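Local structure of Abbfa_003403 (Acinetobacter baumannii, 4ZXH) at residues 58-63 against 164-169; 66-71 against 159-164; 115-120 against 126-131. The protein is a four-domain nonribosomal peptide synthetase whose condensation, adenylation, carrier and thioesterase domains probably build and release a product carried on a phosphopantetheine arm. All coordinates share one frame; numbering follows the deposited sequence.

Contact 1 (58-63 against 164-169); sequences IEILEA and KRFGLV. With PX4 (1,2-dimyristoyl-sn-glycero-3-phosphocholine), chain C.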
loop_
_atom_site.group_PDB
_atom_site.type_symbol
_atom_site.label_atom_id
_atom_site.label_comp_id
_atom_site.label_asym_id
_atom_site.label_seq_id
_atom_site.Cartn_x
_atom_site.Cartn_y
_atom_site.Cartn_z
ATOM N N ILE A 58 -12.617 -32.283 -35.279
ATOM C CA ILE A 58 -13.408 -31.182 -35.827
ATOM C C ILE A 58 -14.919 -31.491 -35.778
ATOM O O ILE A 58 -15.704 -30.649 -35.345
ATOM C CB ILE A 58 -13.012 -30.859 -37.291
ATOM C CG1 ILE A 58 -11.532 -30.490 -37.402
ATOM C CG2 ILE A 58 -13.831 -29.701 -37.817
ATOM C CD1 ILE A 58 -11.204 -29.139 -36.824
ATOM N N GLU A 59 -15.328 -32.684 -36.217
ATOM C CA GLU A 59 -16.753 -33.052 -36.189
ATOM C C GLU A 59 -17.352 -32.961 -34.776
ATOM O O GLU A 59 -18.481 -32.497 -34.597
ATOM C CB GLU A 59 -16.978 -34.468 -36.722
ATOM C CG GLU A 59 -16.460 -34.729 -38.114
ATOM C CD GLU A 59 -16.808 -36.138 -38.608
ATOM O OE1 GLU A 59 -17.459 -36.899 -37.847
ATOM O OE2 GLU A 59 -16.420 -36.487 -39.749
ATOM N N ILE A 60 -16.594 -33.417 -33.786
ATOM C CA ILE A 60 -17.079 -33.468 -32.414
ATOM C C ILE A 60 -17.089 -32.064 -31.809
ATOM O O ILE A 60 -18.052 -31.678 -31.149
ATOM C CB ILE A 60 -16.219 -34.424 -31.561
ATOM C CG1 ILE A 60 -16.477 -35.869 -31.983
ATOM C CG2 ILE A 60 -16.504 -34.242 -30.079
ATOM C CD1 ILE A 60 -15.378 -36.832 -31.576
ATOM N N LEU A 61 -16.021 -31.308 -32.050
ATOM C CA LEU A 61 -15.975 -29.888 -31.718
ATOM C C LEU A 61 -17.234 -29.140 -32.167
ATOM O O LEU A 61 -17.884 -28.466 -31.368
ATOM C CB LEU A 61 -14.745 -29.228 -32.350
ATOM C CG LEU A 61 -14.691 -27.710 -32.147
ATOM C CD1 LEU A 61 -14.621 -27.386 -30.685
ATOM C CD2 LEU A 61 -13.539 -27.078 -32.893
ATOM N N GLU A 62 -17.569 -29.262 -33.447
ATOM C CA GLU A 62 -18.735 -28.586 -34.010
ATOM C C GLU A 62 -20.038 -29.033 -33.365
ATOM O O GLU A 62 -20.969 -28.239 -33.234
ATOM C CB GLU A 62 -18.806 -28.811 -35.524
ATOM C CG GLU A 62 -17.939 -27.844 -36.323
ATOM C CD GLU A 62 -17.927 -28.149 -37.817
ATOM O OE1 GLU A 62 -18.337 -29.262 -38.221
ATOM O OE2 GLU A 62 -17.511 -27.268 -38.594
ATOM N N ALA A 63 -20.100 -30.299 -32.962
ATOM C CA ALA A 63 -21.312 -30.859 -32.357
ATOM C C ALA A 63 -21.487 -30.362 -30.928
ATOM O O ALA A 63 -22.605 -30.068 -30.490
ATOM C CB ALA A 63 -21.264 -32.366 -32.383
ATOM N N LYS A 164 -16.906 -39.462 -23.928
ATOM C CA LYS A 164 -17.819 -40.457 -24.456
ATOM C C LYS A 164 -17.922 -40.309 -25.972
ATOM O O LYS A 164 -17.913 -41.300 -26.713
ATOM C CB LYS A 164 -19.205 -40.338 -23.818
ATOM C CG LYS A 164 -20.207 -41.350 -24.378
ATOM C CD LYS A 164 -21.594 -41.163 -23.798
ATOM C CE LYS A 164 -22.126 -39.749 -24.063
ATOM N NZ LYS A 164 -23.485 -39.513 -23.466
ATOM N N ARG A 165 -18.030 -39.070 -26.434
ATOM C CA ARG A 165 -18.144 -38.822 -27.858
ATOM C C ARG A 165 -16.917 -39.352 -28.582
ATOM O O ARG A 165 -17.007 -39.797 -29.726
ATOM C CB ARG A 165 -18.329 -37.340 -28.138
ATOM C CG ARG A 165 -19.630 -36.762 -27.618
ATOM C CD ARG A 165 -19.616 -35.270 -27.828
ATOM N NE ARG A 165 -20.719 -34.577 -27.179
ATOM C CZ ARG A 165 -21.723 -33.991 -27.826
ATOM N NH1 ARG A 165 -21.760 -34.015 -29.152
ATOM N NH2 ARG A 165 -22.686 -33.366 -27.150
ATOM N N PHE A 166 -15.780 -39.334 -27.894
ATOM C CA PHE A 166 -14.530 -39.838 -28.460
ATOM C C PHE A 166 -14.312 -41.334 -28.280
ATOM O O PHE A 166 -13.348 -41.874 -28.815
ATOM C CB PHE A 166 -13.338 -39.094 -27.869
ATOM C CG PHE A 166 -12.996 -37.838 -28.605
ATOM C CD1 PHE A 166 -12.322 -37.895 -29.813
ATOM C CD2 PHE A 166 -13.346 -36.601 -28.094
ATOM C CE1 PHE A 166 -12.004 -36.743 -30.498
ATOM C CE2 PHE A 166 -13.039 -35.448 -28.771
ATOM C CZ PHE A 166 -12.359 -35.515 -29.971
ATOM N N GLY A 167 -15.200 -41.999 -27.546
ATOM C CA GLY A 167 -15.063 -43.423 -27.298
ATOM C C GLY A 167 -14.169 -43.846 -26.137
ATOM O O GLY A 167 -13.684 -44.977 -26.117
ATOM N N LEU A 168 -13.966 -42.961 -25.164
ATOM C CA LEU A 168 -13.089 -43.246 -24.023
ATOM C C LEU A 168 -13.808 -43.803 -22.783
ATOM O O LEU A 168 -13.216 -44.537 -21.999
ATOM C CB LEU A 168 -12.316 -41.986 -23.639
ATOM C CG LEU A 168 -11.329 -41.550 -24.710
ATOM C CD1 LEU A 168 -10.788 -40.184 -24.406
ATOM C CD2 LEU A 168 -10.210 -42.557 -24.777
ATOM N N VAL A 169 -15.073 -43.451 -22.596
ATOM C CA VAL A 169 -15.853 -43.997 -21.489
ATOM C C VAL A 169 -17.161 -44.478 -22.071
ATOM O O VAL A 169 -17.551 -44.042 -23.161
ATOM C CB VAL A 169 -16.123 -42.958 -20.351
ATOM C CG1 VAL A 169 -14.829 -42.537 -19.693
ATOM C CG2 VAL A 169 -16.870 -41.757 -20.882
HETATM O O1 PX4 C . -3.915 -31.285 -38.963
HETATM O O2 PX4 C . -2.045 -32.941 -38.215
HETATM P P1 PX4 C . -3.511 -32.637 -38.417
HETATM O O3 PX4 C . -4.168 -33.824 -39.296
HETATM C C1 PX4 C . -4.452 -33.733 -40.694
HETATM C C2 PX4 C . -4.813 -35.131 -41.205
HETATM N N1 PX4 C . -5.350 -35.130 -42.584
HETATM C C3 PX4 C . -4.647 -34.141 -43.421
HETATM C C4 PX4 C . -5.172 -36.470 -43.169
HETATM C C5 PX4 C . -6.788 -34.825 -42.559
HETATM O O4 PX4 C . -4.284 -32.894 -37.020
HETATM C C6 PX4 C . -3.635 -33.233 -35.791
HETATM C C7 PX4 C . -4.479 -32.695 -34.640
HETATM C C8 PX4 C . -5.131 -31.427 -35.185
HETATM O O5 PX4 C . -5.956 -30.820 -34.195
HETATM C C9 PX4 C . -7.181 -30.114 -34.554
HETATM O O6 PX4 C . -7.611 -30.171 -35.692
HETATM C C10 PX4 C . -7.918 -29.325 -33.503
HETATM C C11 PX4 C . -9.153 -30.073 -33.022
HETATM C C12 PX4 C . -9.068 -30.277 -31.517
HETATM C C13 PX4 C . -10.459 -30.148 -30.911
HETATM C C14 PX4 C . -10.811 -31.399 -30.122
HETATM C C15 PX4 C . -12.310 -31.414 -29.885
HETATM C C16 PX4 C . -12.598 -31.467 -28.398
HETATM C C17 PX4 C . -14.071 -31.219 -28.134
HETATM C C18 PX4 C . -14.333 -29.726 -27.946
HETATM C C19 PX4 C . -14.561 -29.366 -26.487
HETATM C C20 PX4 C . -14.290 -27.882 -26.268
HETATM C C21 PX4 C . -14.623 -27.474 -24.833
HETATM C C22 PX4 C . -13.785 -26.303 -24.344
HETATM O O7 PX4 C . -5.483 -33.642 -34.242
HETATM C C23 PX4 C . -5.552 -33.835 -32.787
HETATM O O8 PX4 C . -4.540 -33.624 -32.149
HETATM C C24 PX4 C . -6.852 -34.263 -32.099
HETATM C C25 PX4 C . -6.773 -34.460 -30.575
HETATM C C26 PX4 C . -8.150 -34.707 -29.930
HETATM C C27 PX4 C . -8.099 -34.802 -28.392
HETATM C C28 PX4 C . -9.450 -35.099 -27.732
HETATM C C29 PX4 C . -9.387 -35.189 -26.197
HETATM C C30 PX4 C . -10.734 -35.548 -25.551
HETATM C C31 PX4 C . -10.990 -34.970 -24.138
HETATM C C32 PX4 C . -11.407 -33.493 -24.210
HETATM C C33 PX4 C . -12.157 -32.927 -22.995
HETATM C C34 PX4 C . -12.087 -31.397 -22.953
HETATM C C35 PX4 C . -13.284 -30.683 -22.319
HETATM C C36 PX4 C . -12.875 -29.843 -21.118
#
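NH2 of Arg165 is gripped by a salt bridge to Asp67 OD2 and a weak hydrogen bond with Tyr68 OH, while its sister nitrogen NH1 lies 3.7 Å from CB of Ala63. NE of the same guanidinium makes a second salt bridge, to Asp161. Held in this way, the group presents its obliquely turned NH1 corner to the small methyl of Ala63. The chain leading there is extended from CG to NE, and it runs past Ile60 in the opposite direction to that side chain, CD of Arg165 lying 4.0 Å from CG2 of Ile60. The apolar heart of the contact is a CH-pi interaction. Ile60 holds CG1 anti to its carbonyl carbon (chi1 -71°) and extends onward, which sets CD1 almost squarely over the Phe166 ring, 3.5 Å from the centroid and 11° off the normal. The other face of that ring receives a lipid chain, with PX4 C28 3.6 Å above its plane and displaced toward the rim. Ile58 and Leu61 turn a different side of helix 56-67 to the ligand, and Leu61 CD1 meets C18 of the other acyl chain at 3.6 Å. Just after Phe166 the chain turns at Gly167, where positive phi and two bonds back into the last helical turn make a Schellman motif; one of them joins Gly167 N to Lys164 O at 2.9 Å. No hydrogen bond crosses between the two segments: acids outside both hold the arginine at the margin, and apolar packing joins Ile60, the phenylalanine ring and the phospholipid, as suits a pocket for hydrocarbon tails.

Contact 2 (66-71 against 159-164); sequences HDYPLL and LRDVSK. With PX4 (1,2-dimyristoyl-sn-glycero-3-phosphocholine), chain C.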
loop_
_atom_site.group_PDB
_atom_site.type_symbol
_atom_site.label_atom_id
_atom_site.label_comp_id
_atom_site.label_asym_id
_atom_site.label_seq_id
_atom_site.Cartn_x
_atom_site.Cartn_y
_atom_site.Cartn_z
ATOM N N HIS A 66 -22.479 -26.596 -30.778
ATOM C CA HIS A 66 -23.886 -26.473 -31.154
ATOM C C HIS A 66 -24.833 -26.893 -30.032
ATOM O O HIS A 66 -25.876 -26.277 -29.836
ATOM C CB HIS A 66 -24.163 -27.322 -32.400
ATOM C CG HIS A 66 -25.598 -27.332 -32.821
ATOM N ND1 HIS A 66 -26.527 -28.193 -32.276
ATOM C CD2 HIS A 66 -26.264 -26.589 -33.735
ATOM C CE1 HIS A 66 -27.704 -27.984 -32.838
ATOM N NE2 HIS A 66 -27.573 -27.015 -33.726
ATOM N N ASP A 67 -24.464 -27.948 -29.307
ATOM C CA ASP A 67 -25.324 -28.513 -28.273
ATOM C C ASP A 67 -25.320 -27.747 -26.944
ATOM O O ASP A 67 -26.275 -27.848 -26.169
ATOM C CB ASP A 67 -24.931 -29.966 -28.008
ATOM C CG ASP A 67 -25.360 -30.910 -29.123
ATOM O OD1 ASP A 67 -26.150 -30.505 -30.003
ATOM O OD2 ASP A 67 -24.916 -32.075 -29.104
ATOM N N TYR A 68 -24.251 -26.997 -26.681
ATOM C CA TYR A 68 -24.100 -26.278 -25.415
ATOM C C TYR A 68 -23.916 -24.775 -25.656
ATOM O O TYR A 68 -22.796 -24.297 -25.857
ATOM C CB TYR A 68 -22.922 -26.850 -24.608
ATOM C CG TYR A 68 -23.024 -28.348 -24.411
ATOM C CD1 TYR A 68 -24.230 -28.941 -24.016
ATOM C CD2 TYR A 68 -21.929 -29.180 -24.647
ATOM C CE1 TYR A 68 -24.339 -30.317 -23.843
ATOM C CE2 TYR A 68 -22.026 -30.564 -24.485
ATOM C CZ TYR A 68 -23.232 -31.129 -24.085
ATOM O OH TYR A 68 -23.323 -32.504 -23.925
ATOM N N PRO A 69 -25.031 -24.026 -25.645
ATOM C CA PRO A 69 -25.036 -22.585 -25.933
ATOM C C PRO A 69 -24.066 -21.781 -25.064
ATOM O O PRO A 69 -23.595 -20.739 -25.504
ATOM C CB PRO A 69 -26.477 -22.184 -25.647
ATOM C CG PRO A 69 -27.262 -23.435 -25.918
ATOM C CD PRO A 69 -26.393 -24.550 -25.430
ATOM N N LEU A 70 -23.762 -22.264 -23.864
ATOM C CA LEU A 70 -22.814 -21.591 -22.984
ATOM C C LEU A 70 -21.505 -21.323 -23.703
ATOM O O LEU A 70 -20.919 -20.260 -23.556
ATOM C CB LEU A 70 -22.556 -22.423 -21.725
ATOM C CG LEU A 70 -21.676 -21.807 -20.632
ATOM C CD1 LEU A 70 -22.256 -20.516 -20.122
ATOM C CD2 LEU A 70 -21.580 -22.757 -19.482
ATOM N N LEU A 71 -21.075 -22.286 -24.509
ATOM C CA LEU A 71 -19.818 -22.191 -25.229
ATOM C C LEU A 71 -19.791 -21.087 -26.290
ATOM O O LEU A 71 -18.741 -20.812 -26.860
ATOM C CB LEU A 71 -19.499 -23.539 -25.876
ATOM C CG LEU A 71 -19.080 -24.654 -24.907
ATOM C CD1 LEU A 71 -18.751 -25.931 -25.635
ATOM C CD2 LEU A 71 -17.878 -24.216 -24.081
ATOM N N LEU A 159 -15.905 -32.659 -19.738
ATOM C CA LEU A 159 -14.871 -33.675 -19.934
ATOM C C LEU A 159 -15.453 -35.077 -20.109
ATOM O O LEU A 159 -15.049 -35.833 -20.993
ATOM C CB LEU A 159 -13.912 -33.666 -18.754
ATOM C CG LEU A 159 -12.854 -34.759 -18.717
ATOM C CD1 LEU A 159 -12.088 -34.790 -20.030
ATOM C CD2 LEU A 159 -11.910 -34.517 -17.548
ATOM N N ARG A 160 -16.409 -35.431 -19.263
ATOM C CA ARG A 160 -16.943 -36.763 -19.332
ATOM C C ARG A 160 -17.729 -36.920 -20.630
ATOM O O ARG A 160 -17.532 -37.877 -21.367
ATOM C CB ARG A 160 -17.819 -37.077 -18.124
ATOM C CG ARG A 160 -18.263 -38.544 -18.137
ATOM C CD ARG A 160 -18.926 -39.040 -16.873
ATOM N NE ARG A 160 -18.887 -40.492 -16.958
ATOM C CZ ARG A 160 -17.892 -41.237 -16.483
ATOM N NH1 ARG A 160 -16.869 -40.658 -15.845
ATOM N NH2 ARG A 160 -17.918 -42.557 -16.647
ATOM N N ASP A 161 -18.598 -35.961 -20.919
ATOM C CA ASP A 161 -19.361 -35.984 -22.157
ATOM C C ASP A 161 -18.477 -36.083 -23.403
ATOM O O ASP A 161 -18.711 -36.925 -24.264
ATOM C CB ASP A 161 -20.232 -34.743 -22.252
ATOM C CG ASP A 161 -21.309 -34.867 -23.301
ATOM O OD1 ASP A 161 -22.279 -35.644 -23.080
ATOM O OD2 ASP A 161 -21.192 -34.167 -24.329
ATOM N N VAL A 162 -17.454 -35.240 -23.501
ATOM C CA VAL A 162 -16.640 -35.237 -24.709
ATOM C C VAL A 162 -15.826 -36.528 -24.831
ATOM O O VAL A 162 -15.601 -37.033 -25.931
ATOM C CB VAL A 162 -15.725 -34.016 -24.744
ATOM C CG1 VAL A 162 -14.789 -34.071 -25.944
ATOM C CG2 VAL A 162 -16.572 -32.774 -24.815
ATOM N N SER A 163 -15.419 -37.083 -23.698
ATOM C CA SER A 163 -14.735 -38.365 -23.693
ATOM C C SER A 163 -15.615 -39.496 -24.243
ATOM O O SER A 163 -15.132 -40.393 -24.931
ATOM C CB SER A 163 -14.283 -38.692 -22.278
ATOM O OG SER A 163 -13.163 -37.903 -21.914
ATOM N N LYS A 164 -16.906 -39.462 -23.928
ATOM C CA LYS A 164 -17.819 -40.457 -24.456
ATOM C C LYS A 164 -17.922 -40.309 -25.972
ATOM O O LYS A 164 -17.913 -41.300 -26.713
ATOM C CB LYS A 164 -19.205 -40.338 -23.818
ATOM C CG LYS A 164 -20.207 -41.350 -24.378
ATOM C CD LYS A 164 -21.594 -41.163 -23.798
ATOM C CE LYS A 164 -22.126 -39.749 -24.063
ATOM N NZ LYS A 164 -23.485 -39.513 -23.466
HETATM O O1 PX4 C . -3.915 -31.285 -38.963
HETATM O O2 PX4 C . -2.045 -32.941 -38.215
HETATM P P1 PX4 C . -3.511 -32.637 -38.417
HETATM O O3 PX4 C . -4.168 -33.824 -39.296
HETATM C C1 PX4 C . -4.452 -33.733 -40.694
HETATM C C2 PX4 C . -4.813 -35.131 -41.205
HETATM N N1 PX4 C . -5.350 -35.130 -42.584
HETATM C C3 PX4 C . -4.647 -34.141 -43.421
HETATM C C4 PX4 C . -5.172 -36.470 -43.169
HETATM C C5 PX4 C . -6.788 -34.825 -42.559
HETATM O O4 PX4 C . -4.284 -32.894 -37.020
HETATM C C6 PX4 C . -3.635 -33.233 -35.791
HETATM C C7 PX4 C . -4.479 -32.695 -34.640
HETATM C C8 PX4 C . -5.131 -31.427 -35.185
HETATM O O5 PX4 C . -5.956 -30.820 -34.195
HETATM C C9 PX4 C . -7.181 -30.114 -34.554
HETATM O O6 PX4 C . -7.611 -30.171 -35.692
HETATM C C10 PX4 C . -7.918 -29.325 -33.503
HETATM C C11 PX4 C . -9.153 -30.073 -33.022
HETATM C C12 PX4 C . -9.068 -30.277 -31.517
HETATM C C13 PX4 C . -10.459 -30.148 -30.911
HETATM C C14 PX4 C . -10.811 -31.399 -30.122
HETATM C C15 PX4 C . -12.310 -31.414 -29.885
HETATM C C16 PX4 C . -12.598 -31.467 -28.398
HETATM C C17 PX4 C . -14.071 -31.219 -28.134
HETATM C C18 PX4 C . -14.333 -29.726 -27.946
HETATM C C19 PX4 C . -14.561 -29.366 -26.487
HETATM C C20 PX4 C . -14.290 -27.882 -26.268
HETATM C C21 PX4 C . -14.623 -27.474 -24.833
HETATM C C22 PX4 C . -13.785 -26.303 -24.344
HETATM O O7 PX4 C . -5.483 -33.642 -34.242
HETATM C C23 PX4 C . -5.552 -33.835 -32.787
HETATM O O8 PX4 C . -4.540 -33.624 -32.149
HETATM C C24 PX4 C . -6.852 -34.263 -32.099
HETATM C C25 PX4 C . -6.773 -34.460 -30.575
HETATM C C26 PX4 C . -8.150 -34.707 -29.930
HETATM C C27 PX4 C . -8.099 -34.802 -28.392
HETATM C C28 PX4 C . -9.450 -35.099 -27.732
HETATM C C29 PX4 C . -9.387 -35.189 -26.197
HETATM C C30 PX4 C . -10.734 -35.548 -25.551
HETATM C C31 PX4 C . -10.990 -34.970 -24.138
HETATM C C32 PX4 C . -11.407 -33.493 -24.210
HETATM C C33 PX4 C . -12.157 -32.927 -22.995
HETATM C C34 PX4 C . -12.087 -31.397 -22.953
HETATM C C35 PX4 C . -13.284 -30.683 -22.319
HETATM C C36 PX4 C . -12.875 -29.843 -21.118
#
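Tyr68 and Asp161 stretch across the gap between their backbones and meet in a single hydrogen bond, from Tyr68 OH to Asp161 OD2 at 2.7 Å. Tyr68 is the first residue past the helical backbone of 56-67, and its CG lies anti to the carbonyl carbon (chi1 -53°), with the ring directed across to helix 152-165. Asp161 answers with its carboxylate trans to its own backbone nitrogen (chi1 -165°), a conformation that carries OD2 to the edge of the ring, near its plane. The carboxylate itself is strongly turned against the ring, by 69°, and the hydroxyl approaches OD2 from above the carboxylate plane. With the arginine bridge as well, two donors share this oxygen, and their pull should favour the ionised acid. On the tyrosine, CB of the adjacent Asp67 sits 4.1 Å above the plane of the Tyr68 ring, over its centre. Asp67, whose OD2 pairs with Arg165, takes a long bond on OD1 from His66 ND1, 3.3 Å, with the partner lying in the imidazole plane. Along helix 152-165, Leu159 O takes both N and OG of Ser163, the hydroxyl at 2.9 Å, from opposite faces of the carbonyl. The lipid lies against another flank of this helix, where Val162 CG1 approaches PX4 C17 at 3.7 Å and C32 at 3.8 Å, touching both tails, and Leu159 CD1 meets C33 at 3.5 Å. Here the buried pair joins the end of helix 56-67 to helix 152-165 in the N-terminal lobe of the condensation domain, of the chloramphenicol acetyltransferase-like fold.

Contact 3 (115-120 against 126-131); sequences TKQPFD and LWRIHC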
loop_
_atom_site.group_PDB
_atom_site.type_symbol
_atom_site.label_atom_id
_atom_site.label_comp_id
_atom_site.label_asym_id
_atom_site.label_seq_id
_atom_site.Cartn_x
_atom_site.Cartn_y
_atom_site.Cartn_z
ATOM N N THR A 115 -1.175 -20.870 -22.081
ATOM C CA THR A 115 -2.497 -20.909 -21.460
ATOM C C THR A 115 -2.764 -19.719 -20.534
ATOM O O THR A 115 -3.904 -19.474 -20.181
ATOM C CB THR A 115 -2.711 -22.220 -20.648
ATOM O OG1 THR A 115 -1.805 -22.276 -19.540
ATOM C CG2 THR A 115 -2.523 -23.458 -21.536
ATOM N N LYS A 116 -1.725 -18.987 -20.137
ATOM C CA LYS A 116 -1.902 -17.771 -19.330
ATOM C C LYS A 116 -2.197 -16.506 -20.145
ATOM O O LYS A 116 -2.306 -15.414 -19.582
ATOM C CB LYS A 116 -0.664 -17.520 -18.459
ATOM C CG LYS A 116 -0.771 -18.187 -17.121
ATOM C CD LYS A 116 0.563 -18.386 -16.429
ATOM C CE LYS A 116 0.358 -19.465 -15.350
ATOM N NZ LYS A 116 1.595 -19.755 -14.567
ATOM N N GLN A 117 -2.296 -16.630 -21.463
ATOM C CA GLN A 117 -2.646 -15.468 -22.269
ATOM C C GLN A 117 -4.047 -15.094 -21.827
ATOM O O GLN A 117 -4.880 -15.963 -21.568
ATOM C CB GLN A 117 -2.550 -15.764 -23.766
ATOM C CG GLN A 117 -1.106 -15.860 -24.262
ATOM C CD GLN A 117 -0.893 -16.816 -25.460
ATOM O OE1 GLN A 117 -1.795 -17.540 -25.902
ATOM N NE2 GLN A 117 0.332 -16.825 -25.969
ATOM N N PRO A 118 -4.282 -13.802 -21.646
ATOM C CA PRO A 118 -5.493 -13.357 -20.957
ATOM C C PRO A 118 -6.683 -13.350 -21.886
ATOM O O PRO A 118 -6.468 -13.275 -23.084
ATOM C CB PRO A 118 -5.134 -11.925 -20.510
ATOM C CG PRO A 118 -4.180 -11.456 -21.530
ATOM C CD PRO A 118 -3.374 -12.689 -21.949
ATOM N N PHE A 119 -7.895 -13.411 -21.343
ATOM C CA PHE A 119 -9.105 -13.292 -22.147
ATOM C C PHE A 119 -9.678 -11.877 -22.073
ATOM O O PHE A 119 -9.543 -11.204 -21.066
ATOM C CB PHE A 119 -10.180 -14.278 -21.668
ATOM C CG PHE A 119 -9.870 -15.726 -21.946
ATOM C CD1 PHE A 119 -10.384 -16.357 -23.077
ATOM C CD2 PHE A 119 -9.112 -16.472 -21.055
ATOM C CE1 PHE A 119 -10.119 -17.684 -23.327
ATOM C CE2 PHE A 119 -8.843 -17.800 -21.296
ATOM C CZ PHE A 119 -9.344 -18.411 -22.435
ATOM N N ASP A 120 -10.322 -11.444 -23.149
ATOM C CA ASP A 120 -11.217 -10.297 -23.131
ATOM C C ASP A 120 -12.637 -10.841 -23.037
ATOM O O ASP A 120 -13.166 -11.401 -24.005
ATOM C CB ASP A 120 -11.033 -9.455 -24.390
ATOM C CG ASP A 120 -11.873 -8.176 -24.387
ATOM O OD1 ASP A 120 -12.849 -8.053 -23.600
ATOM O OD2 ASP A 120 -11.532 -7.276 -25.188
ATOM N N LEU A 126 -14.881 -17.459 -24.929
ATOM C CA LEU A 126 -14.171 -17.313 -23.648
ATOM C C LEU A 126 -13.464 -18.612 -23.267
ATOM O O LEU A 126 -13.340 -18.958 -22.090
ATOM C CB LEU A 126 -15.108 -16.896 -22.526
ATOM C CG LEU A 126 -16.029 -15.693 -22.719
ATOM C CD1 LEU A 126 -16.383 -15.118 -21.395
ATOM C CD2 LEU A 126 -15.465 -14.635 -23.642
ATOM N N TRP A 127 -12.997 -19.324 -24.283
ATOM C CA TRP A 127 -12.242 -20.543 -24.085
ATOM C C TRP A 127 -11.326 -20.744 -25.287
ATOM O O TRP A 127 -11.567 -20.170 -26.352
ATOM C CB TRP A 127 -13.182 -21.732 -23.892
ATOM C CG TRP A 127 -14.229 -21.837 -24.951
ATOM C CD1 TRP A 127 -15.418 -21.168 -25.000
ATOM C CD2 TRP A 127 -14.194 -22.680 -26.104
ATOM N NE1 TRP A 127 -16.123 -21.534 -26.127
ATOM C CE2 TRP A 127 -15.394 -22.469 -26.818
ATOM C CE3 TRP A 127 -13.270 -23.601 -26.604
ATOM C CZ2 TRP A 127 -15.688 -23.141 -28.011
ATOM C CZ3 TRP A 127 -13.569 -24.281 -27.797
ATOM C CH2 TRP A 127 -14.759 -24.040 -28.483
ATOM N N ARG A 128 -10.258 -21.521 -25.098
ATOM C CA ARG A 128 -9.277 -21.806 -26.150
ATOM C C ARG A 128 -8.791 -23.236 -26.052
ATOM O O ARG A 128 -8.822 -23.848 -24.981
ATOM C CB ARG A 128 -8.067 -20.905 -26.044
ATOM C CG ARG A 128 -8.348 -19.441 -26.046
ATOM C CD ARG A 128 -7.043 -18.715 -26.223
ATOM N NE ARG A 128 -6.082 -18.997 -25.158
ATOM C CZ ARG A 128 -5.845 -18.160 -24.149
ATOM N NH1 ARG A 128 -6.514 -17.014 -24.078
ATOM N NH2 ARG A 128 -4.932 -18.451 -23.229
ATOM N N ILE A 129 -8.312 -23.751 -27.174
ATOM C CA ILE A 129 -7.647 -25.036 -27.205
ATOM C C ILE A 129 -6.251 -24.847 -27.759
ATOM O O ILE A 129 -6.093 -24.296 -28.854
ATOM C CB ILE A 129 -8.403 -26.047 -28.073
ATOM C CG1 ILE A 129 -9.806 -26.258 -27.522
ATOM C CG2 ILE A 129 -7.625 -27.354 -28.144
ATOM C CD1 ILE A 129 -10.743 -26.894 -28.507
ATOM N N HIS A 130 -5.241 -25.292 -27.015
ATOM C CA HIS A 130 -3.853 -25.161 -27.458
ATOM C C HIS A 130 -3.300 -26.538 -27.794
ATOM O O HIS A 130 -3.255 -27.394 -26.920
ATOM C CB HIS A 130 -2.990 -24.511 -26.375
ATOM C CG HIS A 130 -3.294 -23.068 -26.113
ATOM N ND1 HIS A 130 -2.618 -22.040 -26.736
ATOM C CD2 HIS A 130 -4.162 -22.478 -25.256
ATOM C CE1 HIS A 130 -3.077 -20.880 -26.294
ATOM N NE2 HIS A 130 -4.015 -21.115 -25.396
ATOM N N CYS A 131 -2.876 -26.760 -29.035
ATOM C CA CYS A 131 -2.356 -28.073 -29.442
ATOM C C CYS A 131 -0.877 -28.060 -29.794
ATOM O O CYS A 131 -0.377 -27.107 -30.373
ATOM C CB CYS A 131 -3.124 -28.617 -30.640
ATOM S SG CYS A 131 -4.883 -28.559 -30.430
#
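With its chain bent at chi3 (-60°), Arg128 folds its guanidinium back over one face of Phe119, whose CG, anti to its carbonyl carbon at chi1 -70°, extends the ring to meet it. The two planes lie only 13° apart with centres separated by 4.4 Å, an offset cation-pi stack with Arg128 CZ off-centre and Arg128 NH1 3.5 Å from the plane of the Phe119 ring, over its middle. The opposite face of the guanidinium is approached by Gln117 OE1, near its rim. In its own plane the group is more firmly committed: NH2 and NH1 of Arg128 both bond to Gln117 O, at 3.0 and 3.2 Å, end-on and from the same face of that carbonyl. Asn40, at the start of strand 40-49, donates to this oxygen too. Arg128 NE turns the other way along strand 127-135 and gives its hydrogen to His130 NE2 at 3.0 Å. The edge of the imidazole meets the loop as well, with His130 CE1 3.6 Å from Gln117 OE1. Three N-H bonds in the plane and a ring on one face should hold this buried cation in a fixed rotation, the partial negative charge of Gln117 O probably stabilising it, while His130, as an acceptor at NE2, is probably neutral.

Overall arrangement
All three contacts fall within the condensation domain. Contact 1 and contact 2 both draw on helices 56-67 and 152-165, contact 2 from just past the end of the first, and lie about 9 Å apart between centres; they share Lys164. Contact 3, about 21 Å from contact 1 and 18 Å from contact 2, ties the loop after helix 104-115 to strand 127-135 of the mixed sheet. Along the chain, the segments of contact 3 fall between the two of contact 2, which in turn lie between those of contact 1. Trp127 links the levels, packing on Leu61 and hydrogen-bonding to Leu71 O. Helices and sheet together line the phospholipid pocket, to which all three contacts give residues.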